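Local coordinates for protein D-aminopeptidase (Burkholderia sp. LK4, PDB 5TZB) that probably removes N-terminal residues, beta-amino acids among them, from peptides as an Ntn-hydrolase-type aminopeptidase of peptidase family S58, at residues Arg22-Leu26 with Gly27-Gly31. Residues are numbered along the deposited sequence; the frame is centred on the assembly and turned at random.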
loop_
_atom_site.group_PDB
_atom_site.type_symbol
_atom_site.label_atom_id
_atom_site.label_comp_id
_atom_site.label_asym_id
_atom_site.label_seq_id
_atom_site.Cartn_x
_atom_site.Cartn_y
_atom_site.Cartn_z
ATOM N N ARG C 22 32.732 17.487 -11.781
ATOM C CA ARG C 22 31.606 16.562 -11.608
ATOM C C ARG C 22 31.668 15.417 -12.623
ATOM O O ARG C 22 32.535 15.413 -13.510
ATOM C CB ARG C 22 30.271 17.291 -11.721
ATOM C CG ARG C 22 30.092 18.436 -10.744
ATOM C CD ARG C 22 28.778 19.120 -11.008
ATOM N NE ARG C 22 27.677 18.402 -10.360
ATOM C CZ ARG C 22 26.391 18.666 -10.564
ATOM N NH1 ARG C 22 26.037 19.612 -11.423
ATOM N NH2 ARG C 22 25.453 17.977 -9.925
ATOM N N THR C 23 30.753 14.455 -12.494
ATOM C CA THR C 23 30.785 13.235 -13.302
ATOM C C THR C 23 30.836 13.535 -14.790
ATOM O O THR C 23 31.698 13.024 -15.506
ATOM C CB THR C 23 29.558 12.340 -13.026
ATOM O OG1 THR C 23 29.511 12.013 -11.631
ATOM C CG2 THR C 23 29.621 11.050 -13.834
ATOM N N ARG C 24 29.920 14.390 -15.233
ATOM C CA ARG C 24 29.798 14.751 -16.639
ATOM C C ARG C 24 31.026 15.527 -17.148
ATOM O O ARG C 24 31.374 15.458 -18.331
ATOM C CB ARG C 24 28.523 15.566 -16.840
ATOM C CG ARG C 24 28.044 15.660 -18.269
ATOM C CD ARG C 24 26.624 16.193 -18.311
ATOM N NE ARG C 24 25.657 15.194 -17.884
ATOM C CZ ARG C 24 25.039 14.371 -18.720
ATOM N NH1 ARG C 24 25.281 14.447 -20.024
ATOM N NH2 ARG C 24 24.177 13.484 -18.254
ATOM N N ASP C 25 31.666 16.277 -16.255
ATOM C CA ASP C 25 32.857 17.048 -16.605
ATOM C C ASP C 25 34.032 16.137 -16.884
ATOM O O ASP C 25 35.015 16.551 -17.500
ATOM C CB ASP C 25 33.221 18.028 -15.487
ATOM C CG ASP C 25 32.106 19.015 -15.187
ATOM O OD1 ASP C 25 31.483 19.513 -16.145
ATOM O OD2 ASP C 25 31.836 19.277 -13.993
ATOM N N LEU C 26 33.937 14.897 -16.416
ATOM C CA LEU C 26 34.977 13.907 -16.652
ATOM C C LEU C 26 34.761 13.206 -17.989
ATOM O O LEU C 26 35.516 12.311 -18.361
ATOM C CB LEU C 26 34.998 12.875 -15.527
ATOM C CG LEU C 26 35.177 13.427 -14.116
ATOM C CD1 LEU C 26 35.149 12.304 -13.083
ATOM C CD2 LEU C 26 36.469 14.217 -14.045
ATOM N N GLY C 27 33.713 13.618 -18.696
ATOM C CA GLY C 27 33.336 13.000 -19.952
ATOM C C GLY C 27 32.483 11.764 -19.743
ATOM O O GLY C 27 32.156 11.059 -20.695
ATOM N N ILE C 28 32.086 11.521 -18.495
ATOM C CA ILE C 28 31.223 10.388 -18.190
ATOM C C ILE C 28 29.779 10.811 -18.306
ATOM O O ILE C 28 29.294 11.609 -17.507
ATOM C CB ILE C 28 31.458 9.833 -16.773
ATOM C CG1 ILE C 28 32.931 9.482 -16.573
ATOM C CG2 ILE C 28 30.565 8.620 -16.529
ATOM C CD1 ILE C 28 33.299 9.282 -15.123
ATOM N N ARG C 29 29.087 10.251 -19.291
ATOM C CA ARG C 29 27.712 10.628 -19.542
ATOM C C ARG C 29 26.775 9.520 -19.091
ATOM O O ARG C 29 26.866 8.391 -19.563
ATOM C CB ARG C 29 27.509 10.920 -21.020
ATOM C CG ARG C 29 28.088 12.240 -21.495
ATOM C CD ARG C 29 27.817 12.441 -22.986
ATOM N NE ARG C 29 26.376 12.499 -23.256
ATOM C CZ ARG C 29 25.627 11.469 -23.653
ATOM N NH1 ARG C 29 26.171 10.266 -23.828
ATOM N NH2 ARG C 29 24.325 11.643 -23.861
ATOM N N ILE C 30 25.860 9.863 -18.193
ATOM C CA ILE C 30 24.891 8.916 -17.659
ATOM C C ILE C 30 23.575 8.993 -18.411
ATOM O O ILE C 30 22.975 10.062 -18.505
ATOM C CB ILE C 30 24.593 9.180 -16.161
ATOM C CG1 ILE C 30 25.872 9.132 -15.310
ATOM C CG2 ILE C 30 23.548 8.199 -15.657
ATOM C CD1 ILE C 30 26.530 7.789 -15.252
ATOM N N GLY C 31 23.142 7.867 -18.968
ATOM C CA GLY C 31 21.896 7.827 -19.695
ATOM C C GLY C 31 21.987 8.625 -20.980
ATOM O O GLY C 31 23.084 8.972 -21.433
HETATM O O HOH W 1 23.229 11.994 -20.594
HETATM O O HOH W 2 23.792 14.387 -22.544
#
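A Schellman motif closes a short 3-10 turn near the N-terminus, ahead of strand 48-56, bringing Ile-28 back beside Arg-24. Gly-27 N donates to Arg-24 O at 3.0 Å, the 5→2 bond, and a weak 6→1 bond from Ile-28 N reaches Thr-23 O. Positive phi (84°) at Gly-27 turns the chain, so that Ile-28 O receives the CA-H of Arg-24 (CA to O 3.3 Å). On the buried side, Thr-23 CG2, anti to its own N (chi1 -58° for OG1), presses on Ile-28 CB at 3.7 Å, while its hydroxyl bonds to Asn-351 of helix 331-355. Leu-26 CB runs beside Ile-28 CD1 (4.0 Å), both residues resting on helix 371-380. The Arg-24 chain, bent at chi3 (-74°), brings an edge of its guanidinium to Ile-30 O: water 1, in the guanidinium plane, accepts from Arg-24 NH2 and also lies 2.9 Å from Ile-30 O. Water 2 joins Arg-24 NH1 weakly to Arg-29 NH2, between guanidinium planes nearly perpendicular; the salt bridge of Arg-24 to Glu-347 probably eases the like charges. The arrangement is that of a Schellman motif with a positive-phi glycine, here ending a 3-10 turn packed against helices 331-355 and 371-380.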